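Local coordinates for acetaldehyde dehydrogenase (Acetylating) (Geobacillus thermoglucosidasius, PDB 5J78), which probably catalyses the reversible, NAD-dependent conversion of acetaldehyde and coenzyme A to acetyl-CoA, as an acetylating member of the aldehyde dehydrogenase family, at residues E63-A68 / E182-A187; C172-A177 / I194-Q199. All blocks are in the same frame, centred on the assembly; numbering follows the deposited sequence.

In the fold
From the N terminus, helix 55-84 comes first and supplies Glu63-Ala68. The chain then runs through helix 89-107, strands 115-119 and 124-138, helix 143-156 and strand 160-165 before helix 170-186. The N-terminal part of that helix gives residues 172-177 to interaction 2, and its C-terminal end gives residues 182-187 to interaction 1, which closes a loop of 113 residues. Interaction 2 closes a short loop of 16 residues at strand 194-196. The two contacts cross along the chain. Their centres lie about 16 Å apart, and Met65 meets Ile194 between them. Together they tie helix 170-186 to helix 55-84 and to the mixed sheet.

Interaction 1 (E63-A68 / E182-A187)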
loop_
_atom_site.group_PDB
_atom_site.type_symbol
_atom_site.label_atom_id
_atom_site.label_comp_id
_atom_site.label_asym_id
_atom_site.label_seq_id
_atom_site.Cartn_x
_atom_site.Cartn_y
_atom_site.Cartn_z
ATOM N N GLU A 63 4.218 -5.387 -43.252
ATOM C CA GLU A 63 3.621 -4.841 -44.457
ATOM C C GLU A 63 2.147 -5.255 -44.569
ATOM O O GLU A 63 1.294 -4.428 -44.869
ATOM C CB GLU A 63 4.394 -5.303 -45.692
ATOM C CG GLU A 63 3.715 -4.939 -46.999
ATOM C CD GLU A 63 4.498 -5.413 -48.195
ATOM O OE1 GLU A 63 4.812 -6.623 -48.261
ATOM O OE2 GLU A 63 4.815 -4.567 -49.049
ATOM N N SER A 64 1.871 -6.532 -44.309
ATOM C CA SER A 64 0.514 -7.053 -44.329
ATOM C C SER A 64 -0.349 -6.350 -43.284
ATOM O O SER A 64 -1.504 -6.030 -43.545
ATOM C CB SER A 64 0.519 -8.563 -44.088
ATOM O OG SER A 64 -0.803 -9.070 -43.963
ATOM N N MET A 65 0.210 -6.117 -42.099
ATOM C CA MET A 65 -0.504 -5.382 -41.051
ATOM C C MET A 65 -0.834 -3.974 -41.544
ATOM O O MET A 65 -1.969 -3.508 -41.420
ATOM C CB MET A 65 0.322 -5.307 -39.759
ATOM C CG MET A 65 0.478 -6.618 -39.022
ATOM S SD MET A 65 1.802 -6.547 -37.755
ATOM C CE MET A 65 1.127 -5.313 -36.650
ATOM N N ALA A 66 0.155 -3.303 -42.128
ATOM C CA ALA A 66 -0.059 -1.944 -42.620
ATOM C C ALA A 66 -1.158 -1.909 -43.682
ATOM O O ALA A 66 -1.981 -0.978 -43.720
ATOM C CB ALA A 66 1.216 -1.370 -43.176
ATOM N N ASN A 67 -1.168 -2.924 -44.543
ATOM C CA ASN A 67 -2.125 -2.969 -45.641
ATOM C C ASN A 67 -3.526 -3.115 -45.099
ATOM O O ASN A 67 -4.455 -2.463 -45.568
ATOM C CB ASN A 67 -1.822 -4.119 -46.606
ATOM C CG ASN A 67 -0.650 -3.824 -47.519
ATOM O OD1 ASN A 67 -0.346 -2.662 -47.799
ATOM N ND2 ASN A 67 0.011 -4.878 -48.001
ATOM N N ALA A 68 -3.673 -3.956 -44.090
ATOM C CA ALA A 68 -4.981 -4.208 -43.515
ATOM C C ALA A 68 -5.513 -2.968 -42.804
ATOM O O ALA A 68 -6.712 -2.693 -42.840
ATOM C CB ALA A 68 -4.913 -5.391 -42.565
ATOM N N GLU A 182 -4.955 -10.659 -37.372
ATOM C CA GLU A 182 -5.367 -11.442 -38.539
ATOM C C GLU A 182 -4.485 -11.132 -39.739
ATOM O O GLU A 182 -4.087 -12.035 -40.465
ATOM C CB GLU A 182 -6.842 -11.182 -38.866
ATOM C CG GLU A 182 -7.740 -11.872 -37.866
ATOM C CD GLU A 182 -9.212 -11.561 -38.029
ATOM O OE1 GLU A 182 -9.571 -10.766 -38.935
ATOM O OE2 GLU A 182 -10.003 -12.128 -37.233
ATOM N N ALA A 183 -4.181 -9.853 -39.946
ATOM C CA ALA A 183 -3.236 -9.450 -40.990
ATOM C C ALA A 183 -1.849 -10.076 -40.776
ATOM O O ALA A 183 -1.187 -10.494 -41.721
ATOM C CB ALA A 183 -3.129 -7.935 -41.032
ATOM N N ALA A 184 -1.412 -10.131 -39.527
ATOM C CA ALA A 184 -0.088 -10.645 -39.227
ATOM C C ALA A 184 -0.071 -12.158 -39.457
ATOM O O ALA A 184 0.858 -12.705 -40.059
ATOM C CB ALA A 184 0.305 -10.303 -37.793
ATOM N N GLU A 185 -1.123 -12.826 -39.006
ATOM C CA GLU A 185 -1.246 -14.269 -39.213
ATOM C C GLU A 185 -1.228 -14.660 -40.693
ATOM O O GLU A 185 -0.554 -15.612 -41.094
ATOM C CB GLU A 185 -2.520 -14.790 -38.568
ATOM C CG GLU A 185 -2.315 -15.233 -37.143
ATOM C CD GLU A 185 -3.513 -15.964 -36.563
ATOM O OE1 GLU A 185 -3.923 -16.997 -37.139
ATOM O OE2 GLU A 185 -4.031 -15.510 -35.517
ATOM N N ARG A 186 -1.977 -13.920 -41.497
ATOM C CA ARG A 186 -2.020 -14.143 -42.938
ATOM C C ARG A 186 -0.630 -14.174 -43.565
ATOM O O ARG A 186 -0.388 -14.915 -44.515
ATOM C CB ARG A 186 -2.846 -13.046 -43.613
ATOM C CG ARG A 186 -4.187 -13.489 -44.173
ATOM C CD ARG A 186 -4.876 -12.342 -44.917
ATOM N NE ARG A 186 -5.584 -11.456 -43.992
ATOM C CZ ARG A 186 -5.457 -10.130 -43.935
ATOM N NH1 ARG A 186 -4.654 -9.461 -44.761
ATOM N NH2 ARG A 186 -6.157 -9.463 -43.039
ATOM N N ALA A 187 0.279 -13.353 -43.051
ATOM C CA ALA A 187 1.630 -13.308 -43.597
ATOM C C ALA A 187 2.638 -14.159 -42.803
ATOM O O ALA A 187 3.843 -13.991 -42.956
ATOM C CB ALA A 187 2.101 -11.879 -43.662
HETATM O O HOH W 1 -3.346 -7.324 -45.372
#
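Ala68 and Ala183 meet methyl to methyl at the centre of this contact, with CB of Ala68 3.5 Å from CB of Ala183. That is tighter than usual for two carbons. Small residues let the helices come close: the axes of 63-68 and 182-186 approach to 7.8 Å and run at 139° to each other. The CB of Ala183 also rests 3.7 Å from the CA of Met65. The Met65 side chain extends this apolar patch. Its CG lies 3.9 Å from CB of Ala184, and its SD passes close to the same methyl. Met65 also packs on Ala151, Leu152 and Val155 of helix 143-156.

Ser64 begins the polar edge. Its OG stands anti to the backbone N (chi1 174°), which turns the hydroxyl across to the other helix. There OG donates a hydrogen bond of 2.7 Å to O of Ala183, arriving from above the carbonyl plane at a C=O...OG angle of 123°. The CB of Ser64 also touches CB of Ala187, 3.7 Å away. Outermost is Arg186. CA of Ala183 sits against one face of its guanidinium, nearer the margin than the middle. A water in the guanidinium plane accepts from NH1 of Arg186 at 2.6 Å and donates to O of Ser64 at 2.9 Å.

The chemistry is thus graded, from alanine methyls inside to a serine bond and a water bridge outside. The carbonyl of Ala183, near the helix end, takes a side-chain donor from the other helix in addition to a weak bond from N of Ala187.

Interaction 2 (C172-A177 / I194-Q199); sequences CTAEAA and ISCITQ
The beta-alpha-beta unit of strand 160-165, helix 170-186 and strand 194-196 is closed by this contact, in which the helix lies against its second strand. The short axes of 172-177 and 194-196 run at 166°, nearly antiparallel, and approach to 7.6 Å. Cys196 carries most of the packing. Its chi1 of -176° swings SG away from the strand's own N and over the helix backbone, 3.6 Å from CA of Ala174. Around the sulfur sit two methyls: CG2 of Thr173 at 3.9 Å and CB of Ala174 at 4.0 Å. The CB of Cys196 meets CB of Ala177 at 3.7 Å.

Thr173, Ala174 and Ala177, about one turn of helix, all pack on this one cysteine. Further back along the strand, Ile194 uses its CG2 branch, which lies 3.8 Å from O of Ala177 and 4.2 Å from CB of Ala177. No hydrogen bond joins the two segments. The hydroxyl of Thr173 bonds instead to O of Ala169, which leaves the methyl for the sulfur.

Ser195 and Ile197 make backbone hydrogen bonds to Phe163 in strand 160-165, and Ser195 also bonds to Ile161. Strands 160-165 and 194-196 are therefore parallel neighbours, with the helix as the connection between them. Such a helix crossover between adjacent parallel strands is typical of Rossmann-like folds, including the probable cofactor-binding domain of aldehyde dehydrogenases.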
loop_
_atom_site.group_PDB
_atom_site.type_symbol
_atom_site.label_atom_id
_atom_site.label_comp_id
_atom_site.label_asym_id
_atom_site.label_seq_id
_atom_site.Cartn_x
_atom_site.Cartn_y
_atom_site.Cartn_z
ATOM N N CYS A 172 -13.950 -0.679 -30.222
ATOM C CA CYS A 172 -13.182 -0.276 -31.397
ATOM C C CYS A 172 -11.678 -0.599 -31.213
ATOM O O CYS A 172 -10.999 -0.975 -32.173
ATOM C CB CYS A 172 -13.396 1.202 -31.704
ATOM S SG CYS A 172 -12.782 2.327 -30.476
ATOM N N THR A 173 -11.172 -0.481 -29.984
ATOM C CA THR A 173 -9.769 -0.828 -29.685
ATOM C C THR A 173 -9.516 -2.330 -29.932
ATOM O O THR A 173 -8.566 -2.708 -30.616
ATOM C CB THR A 173 -9.383 -0.442 -28.211
ATOM O OG1 THR A 173 -9.655 0.948 -27.990
ATOM C CG2 THR A 173 -7.886 -0.682 -27.937
ATOM N N ALA A 174 -10.372 -3.184 -29.382
ATOM C CA ALA A 174 -10.247 -4.614 -29.609
ATOM C C ALA A 174 -10.398 -4.980 -31.091
ATOM O O ALA A 174 -9.720 -5.886 -31.563
ATOM C CB ALA A 174 -11.267 -5.370 -28.762
ATOM N N GLU A 175 -11.260 -4.291 -31.837
ATOM C CA GLU A 175 -11.434 -4.612 -33.261
ATOM C C GLU A 175 -10.161 -4.252 -34.030
ATOM O O GLU A 175 -9.725 -5.003 -34.907
ATOM C CB GLU A 175 -12.668 -3.888 -33.854
ATOM C CG GLU A 175 -12.908 -4.081 -35.384
ATOM C CD GLU A 175 -13.042 -5.538 -35.843
ATOM O OE1 GLU A 175 -13.251 -6.447 -35.011
ATOM O OE2 GLU A 175 -12.944 -5.781 -37.066
ATOM N N ALA A 176 -9.538 -3.131 -33.670
ATOM C CA ALA A 176 -8.294 -2.724 -34.306
ATOM C C ALA A 176 -7.185 -3.748 -34.043
ATOM O O ALA A 176 -6.436 -4.103 -34.951
ATOM C CB ALA A 176 -7.878 -1.348 -33.821
ATOM N N ALA A 177 -7.087 -4.231 -32.810
ATOM C CA ALA A 177 -6.133 -5.294 -32.489
ATOM C C ALA A 177 -6.415 -6.616 -33.250
ATOM O O ALA A 177 -5.487 -7.272 -33.729
ATOM C CB ALA A 177 -6.127 -5.548 -30.977
ATOM N N ILE A 194 -0.616 -10.492 -30.957
ATOM C CA ILE A 194 -1.311 -9.234 -30.715
ATOM C C ILE A 194 -2.666 -9.565 -30.112
ATOM O O ILE A 194 -3.438 -10.330 -30.700
ATOM C CB ILE A 194 -1.521 -8.436 -31.997
ATOM C CG1 ILE A 194 -0.187 -8.138 -32.677
ATOM C CG2 ILE A 194 -2.268 -7.148 -31.728
ATOM C CD1 ILE A 194 -0.340 -7.829 -34.145
ATOM N N SER A 195 -2.941 -9.000 -28.945
ATOM C CA SER A 195 -4.168 -9.294 -28.202
ATOM C C SER A 195 -4.679 -8.022 -27.559
ATOM O O SER A 195 -3.960 -7.019 -27.494
ATOM C CB SER A 195 -3.927 -10.380 -27.140
ATOM O OG SER A 195 -2.842 -10.043 -26.278
ATOM N N CYS A 196 -5.928 -8.056 -27.090
ATOM C CA CYS A 196 -6.521 -6.904 -26.422
ATOM C C CYS A 196 -7.522 -7.337 -25.356
ATOM O O CYS A 196 -8.371 -8.190 -25.598
ATOM C CB CYS A 196 -7.191 -6.004 -27.461
ATOM S SG CYS A 196 -7.908 -4.458 -26.870
ATOM N N ILE A 197 -7.385 -6.760 -24.167
ATOM C CA ILE A 197 -8.343 -6.939 -23.075
ATOM C C ILE A 197 -9.761 -6.581 -23.570
ATOM O O ILE A 197 -9.976 -5.497 -24.106
ATOM C CB ILE A 197 -7.971 -6.049 -21.846
ATOM C CG1 ILE A 197 -6.665 -6.531 -21.198
ATOM C CG2 ILE A 197 -9.065 -6.063 -20.797
ATOM C CD1 ILE A 197 -6.052 -5.509 -20.266
ATOM N N THR A 198 -10.718 -7.476 -23.363
ATOM C CA THR A 198 -12.089 -7.253 -23.826
ATOM C C THR A 198 -12.995 -6.694 -22.735
ATOM O O THR A 198 -13.989 -6.047 -23.026
ATOM C CB THR A 198 -12.714 -8.547 -24.356
ATOM O OG1 THR A 198 -12.797 -9.510 -23.298
ATOM C CG2 THR A 198 -11.869 -9.108 -25.493
ATOM N N GLN A 199 -12.631 -6.948 -21.487
ATOM C CA GLN A 199 -13.386 -6.502 -20.327
ATOM C C GLN A 199 -12.494 -5.584 -19.478
ATOM O O GLN A 199 -11.913 -6.043 -18.481
ATOM C CB GLN A 199 -13.852 -7.712 -19.484
ATOM C CG GLN A 199 -14.251 -9.001 -20.247
ATOM C CD GLN A 199 -14.085 -10.274 -19.384
ATOM O OE1 GLN A 199 -12.972 -10.800 -19.228
ATOM N NE2 GLN A 199 -15.192 -10.762 -18.820
#